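PDB 3CLK: transcription regulator from Lactobacillus plantarum WCFS1, which probably regulates transcription as a dimer, its periplasmic-binding-protein-like region being of the kind that senses a small effector in LacI-type regulators. Local coordinates for residues 10-16 and 37-45. Residues are numbered along the deposited sequence; the frame is centred on the assembly and turned at random.
Sequences VIAAVVS and NGYNLIIVY
The carbonyl oxygen of I11 is gripped from the neighbouring strand by the amide of I42, N to O 2.9 Å and almost head-on (C=O...N 164°), and by a CA-H...O contact from L41. CD1 of L41 packs close against that O, 3.2 Å away: CG stands anti to the backbone N (chi1 172°), and the turn at chi2 (71°) brings CD1 over the I11 carbonyl and near CB of A13. The ladder is a worked example of parallel pairing, in which one residue bonds to two that lie two places apart: I11 N binds N40 O at 2.8 Å and its O takes I42 N, A13 likewise joins I42 O and V44 N, and a weak bond from V15 N to V44 O follows. I11, A13, L41 and I43 point to one face, where I11 CD1 meets Y39 CD1 at 3.5 Å; A12, V14, I42 and V44 point to the other, A12 CB against I42 CG1. V10 lays CG2 beside N40 ND2 and CG1 across I42 CG2; an alanine here would probably open a gap beside I42 and leave the N40 side chain freer to turn. Helix 22-34, the beta-alpha-beta crossover, packs on A13, L41 and I43, helix 240-256 touches I11, strand 68-72 flanks 11-15, and beyond 41-44, outermost within the chain, the periplasmic-binding-protein-like sheet continues antiparallel into the second subunit.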
ATOM      1  N   VAL B  10      10.786  17.642 -15.723  1.00 37.18           N
ATOM      2  CA  VAL B  10      10.720  16.286 -15.106  1.00 38.78           C
ATOM      3  C   VAL B  10      11.093  16.335 -13.629  1.00 38.02           C
ATOM      4  O   VAL B  10      12.189  16.765 -13.264  1.00 38.53           O
ATOM      5  CB  VAL B  10      11.679  15.303 -15.808  1.00 39.91           C
ATOM      6  CG1 VAL B  10      11.498  13.903 -15.236  1.00 41.45           C
ATOM      7  CG2 VAL B  10      11.425  15.306 -17.305  1.00 40.84           C
ATOM      8  N   ILE B  11      10.174  15.902 -12.776  1.00 36.37           N
ATOM      9  CA  ILE B  11      10.426  15.887 -11.344  1.00 34.38           C
ATOM     10  C   ILE B  11      10.708  14.455 -10.911  1.00 34.51           C
ATOM     11  O   ILE B  11      10.085  13.516 -11.402  1.00 35.19           O
ATOM     12  CB  ILE B  11       9.214  16.427 -10.548  1.00 33.92           C
ATOM     13  CG1 ILE B  11       9.022  17.916 -10.843  1.00 32.96           C
ATOM     14  CG2 ILE B  11       9.430  16.205  -9.056  1.00 33.75           C
ATOM     15  CD1 ILE B  11       7.795  18.531 -10.191  1.00 30.92           C
ATOM     16  N   ALA B  12      11.655  14.294  -9.997  1.00 33.99           N
ATOM     17  CA  ALA B  12      12.009  12.975  -9.499  1.00 32.80           C
ATOM     18  C   ALA B  12      11.628  12.875  -8.032  1.00 32.93           C
ATOM     19  O   ALA B  12      11.985  13.739  -7.229  1.00 31.50           O
ATOM     20  CB  ALA B  12      13.511  12.730  -9.671  1.00 32.86           C
ATOM     21  N   ALA B  13      10.888  11.825  -7.692  1.00 32.23           N
ATOM     22  CA  ALA B  13      10.466  11.601  -6.320  1.00 31.73           C
ATOM     23  C   ALA B  13      11.233  10.413  -5.766  1.00 31.96           C
ATOM     24  O   ALA B  13      11.245   9.339  -6.365  1.00 32.42           O
ATOM     25  CB  ALA B  13       8.967  11.332  -6.263  1.00 31.38           C
ATOM     26  N   VAL B  14      11.883  10.624  -4.625  1.00 31.66           N
ATOM     27  CA  VAL B  14      12.657   9.579  -3.973  1.00 31.14           C
ATOM     28  C   VAL B  14      11.828   8.936  -2.863  1.00 33.18           C
ATOM     29  O   VAL B  14      11.347   9.616  -1.953  1.00 29.31           O
ATOM     30  CB  VAL B  14      13.948  10.147  -3.357  1.00 30.03           C
ATOM     31  CG1 VAL B  14      14.780   9.017  -2.767  1.00 30.06           C
ATOM     32  CG2 VAL B  14      14.743  10.900  -4.414  1.00 28.42           C
ATOM     33  N   VAL B  15      11.654   7.623  -2.956  1.00 35.59           N
ATOM     34  CA  VAL B  15      10.893   6.880  -1.961  1.00 39.43           C
ATOM     35  C   VAL B  15      11.750   5.744  -1.408  1.00 41.66           C
ATOM     36  O   VAL B  15      12.588   5.186  -2.121  1.00 41.73           O
ATOM     37  CB  VAL B  15       9.606   6.288  -2.575  1.00 41.28           C
ATOM     38  CG1 VAL B  15       8.637   7.402  -2.930  1.00 42.80           C
ATOM     39  CG2 VAL B  15       9.948   5.481  -3.815  1.00 42.45           C
ATOM     40  N   SER B  16      11.542   5.410  -0.136  1.00 42.96           N
ATOM     41  CA  SER B  16      12.302   4.345   0.512  1.00 44.19           C
ATOM     42  C   SER B  16      12.078   2.998  -0.173  1.00 45.01           C
ATOM     43  O   SER B  16      11.161   2.254   0.176  1.00 45.72           O
ATOM     44  CB  SER B  16      11.908   4.238   1.986  1.00 44.87           C
ATOM     45  OG  SER B  16      10.539   3.896   2.120  1.00 45.65           O
ATOM     46  N   ASN B  37       1.207  21.413 -14.278  1.00 56.34           N
ATOM     47  CA  ASN B  37       2.286  22.315 -14.663  1.00 55.57           C
ATOM     48  C   ASN B  37       2.912  21.741 -15.930  1.00 55.36           C
ATOM     49  O   ASN B  37       3.857  22.302 -16.482  1.00 55.92           O
ATOM     50  CB  ASN B  37       3.351  22.386 -13.560  1.00 54.81           C
ATOM     51  CG  ASN B  37       2.897  23.178 -12.351  1.00 54.77           C
ATOM     52  OD1 ASN B  37       2.740  24.397 -12.415  1.00 53.83           O
ATOM     53  ND2 ASN B  37       2.683  22.487 -11.235  1.00 54.64           N
ATOM     54  N   GLY B  38       2.379  20.606 -16.375  1.00 54.81           N
ATOM     55  CA  GLY B  38       2.891  19.960 -17.569  1.00 54.58           C
ATOM     56  C   GLY B  38       4.189  19.209 -17.322  1.00 54.47           C
ATOM     57  O   GLY B  38       4.842  18.760 -18.266  1.00 54.69           O
ATOM     58  N   TYR B  39       4.563  19.071 -16.053  1.00 52.78           N
ATOM     59  CA  TYR B  39       5.790  18.371 -15.680  1.00 51.74           C
ATOM     60  C   TYR B  39       5.635  16.855 -15.769  1.00 50.46           C
ATOM     61  O   TYR B  39       4.524  16.331 -15.711  1.00 49.81           O
ATOM     62  CB  TYR B  39       6.188  18.726 -14.248  1.00 51.98           C
ATOM     63  CG  TYR B  39       6.493  20.185 -14.001  1.00 52.39           C
ATOM     64  CD1 TYR B  39       6.624  20.669 -12.702  1.00 52.13           C
ATOM     65  CD2 TYR B  39       6.665  21.080 -15.057  1.00 51.78           C
ATOM     66  CE1 TYR B  39       6.918  22.001 -12.454  1.00 52.37           C
ATOM     67  CE2 TYR B  39       6.960  22.419 -14.822  1.00 52.46           C
ATOM     68  CZ  TYR B  39       7.084  22.872 -13.515  1.00 52.92           C
ATOM     69  OH  TYR B  39       7.368  24.194 -13.261  1.00 54.12           O
ATOM     70  N   ASN B  40       6.761  16.159 -15.903  1.00 49.30           N
ATOM     71  CA  ASN B  40       6.777  14.701 -15.969  1.00 48.08           C
ATOM     72  C   ASN B  40       7.248  14.210 -14.602  1.00 45.98           C
ATOM     73  O   ASN B  40       7.771  14.995 -13.813  1.00 46.43           O
ATOM     74  CB  ASN B  40       7.748  14.221 -17.052  1.00 50.11           C
ATOM     75  CG  ASN B  40       7.416  14.778 -18.426  1.00 52.04           C
ATOM     76  OD1 ASN B  40       6.322  14.563 -18.950  1.00 52.31           O
ATOM     77  ND2 ASN B  40       8.366  15.498 -19.018  1.00 53.17           N
ATOM     78  N   LEU B  41       7.080  12.922 -14.320  1.00 44.32           N
ATOM     79  CA  LEU B  41       7.492  12.392 -13.022  1.00 42.39           C
ATOM     80  C   LEU B  41       8.117  11.002 -13.038  1.00 42.08           C
ATOM     81  O   LEU B  41       7.540  10.056 -13.577  1.00 42.09           O
ATOM     82  CB  LEU B  41       6.293  12.369 -12.068  1.00 42.37           C
ATOM     83  CG  LEU B  41       6.502  11.673 -10.717  1.00 42.81           C
ATOM     84  CD1 LEU B  41       7.429  12.509  -9.844  1.00 41.94           C
ATOM     85  CD2 LEU B  41       5.159  11.474 -10.028  1.00 41.70           C
ATOM     86  N   ILE B  42       9.299  10.882 -12.442  1.00 40.81           N
ATOM     87  CA  ILE B  42       9.957   9.585 -12.344  1.00 40.92           C
ATOM     88  C   ILE B  42      10.173   9.317 -10.861  1.00 41.23           C
ATOM     89  O   ILE B  42      10.440  10.238 -10.084  1.00 39.75           O
ATOM     90  CB  ILE B  42      11.331   9.535 -13.065  1.00 40.98           C
ATOM     91  CG1 ILE B  42      12.360  10.378 -12.316  1.00 42.07           C
ATOM     92  CG2 ILE B  42      11.183  10.013 -14.497  1.00 40.86           C
ATOM     93  CD1 ILE B  42      13.784  10.149 -12.793  1.00 41.75           C
ATOM     94  N   ILE B  43      10.052   8.056 -10.472  1.00 40.88           N
ATOM     95  CA  ILE B  43      10.222   7.671  -9.083  1.00 41.52           C
ATOM     96  C   ILE B  43      11.493   6.850  -8.897  1.00 41.45           C
ATOM     97  O   ILE B  43      11.618   5.751  -9.433  1.00 42.49           O
ATOM     98  CB  ILE B  43       9.004   6.855  -8.598  1.00 40.86           C
ATOM     99  CG1 ILE B  43       7.729   7.688  -8.771  1.00 41.95           C
ATOM    100  CG2 ILE B  43       9.192   6.446  -7.149  1.00 41.06           C
ATOM    101  CD1 ILE B  43       6.442   6.938  -8.469  1.00 41.57           C
ATOM    102  N   VAL B  44      12.442   7.394  -8.147  1.00 41.34           N
ATOM    103  CA  VAL B  44      13.688   6.687  -7.899  1.00 42.84           C
ATOM    104  C   VAL B  44      13.544   5.860  -6.634  1.00 43.12           C
ATOM    105  O   VAL B  44      13.457   6.396  -5.527  1.00 42.11           O
ATOM    106  CB  VAL B  44      14.871   7.655  -7.739  1.00 42.70           C
ATOM    107  CG1 VAL B  44      16.123   6.881  -7.378  1.00 42.99           C
ATOM    108  CG2 VAL B  44      15.081   8.429  -9.032  1.00 43.36           C
ATOM    109  N   TYR B  45      13.523   4.546  -6.815  1.00 45.79           N
ATOM    110  CA  TYR B  45      13.365   3.608  -5.716  1.00 47.57           C
ATOM    111  C   TYR B  45      14.658   3.445  -4.930  1.00 47.17           C
ATOM    112  O   TYR B  45      14.658   3.541  -3.703  1.00 46.39           O
ATOM    113  CB  TYR B  45      12.899   2.259  -6.272  1.00 50.81           C
ATOM    114  CG  TYR B  45      12.033   1.464  -5.326  1.00 53.05           C
ATOM    115  CD1 TYR B  45      12.597   0.688  -4.315  1.00 55.43           C
ATOM    116  CD2 TYR B  45      10.644   1.497  -5.437  1.00 55.07           C
ATOM    117  CE1 TYR B  45      11.797  -0.041  -3.435  1.00 57.16           C
ATOM    118  CE2 TYR B  45       9.833   0.777  -4.564  1.00 56.99           C
ATOM    119  CZ  TYR B  45      10.416   0.009  -3.566  1.00 58.06           C
ATOM    120  OH  TYR B  45       9.616  -0.710  -2.703  1.00 59.43           O
TER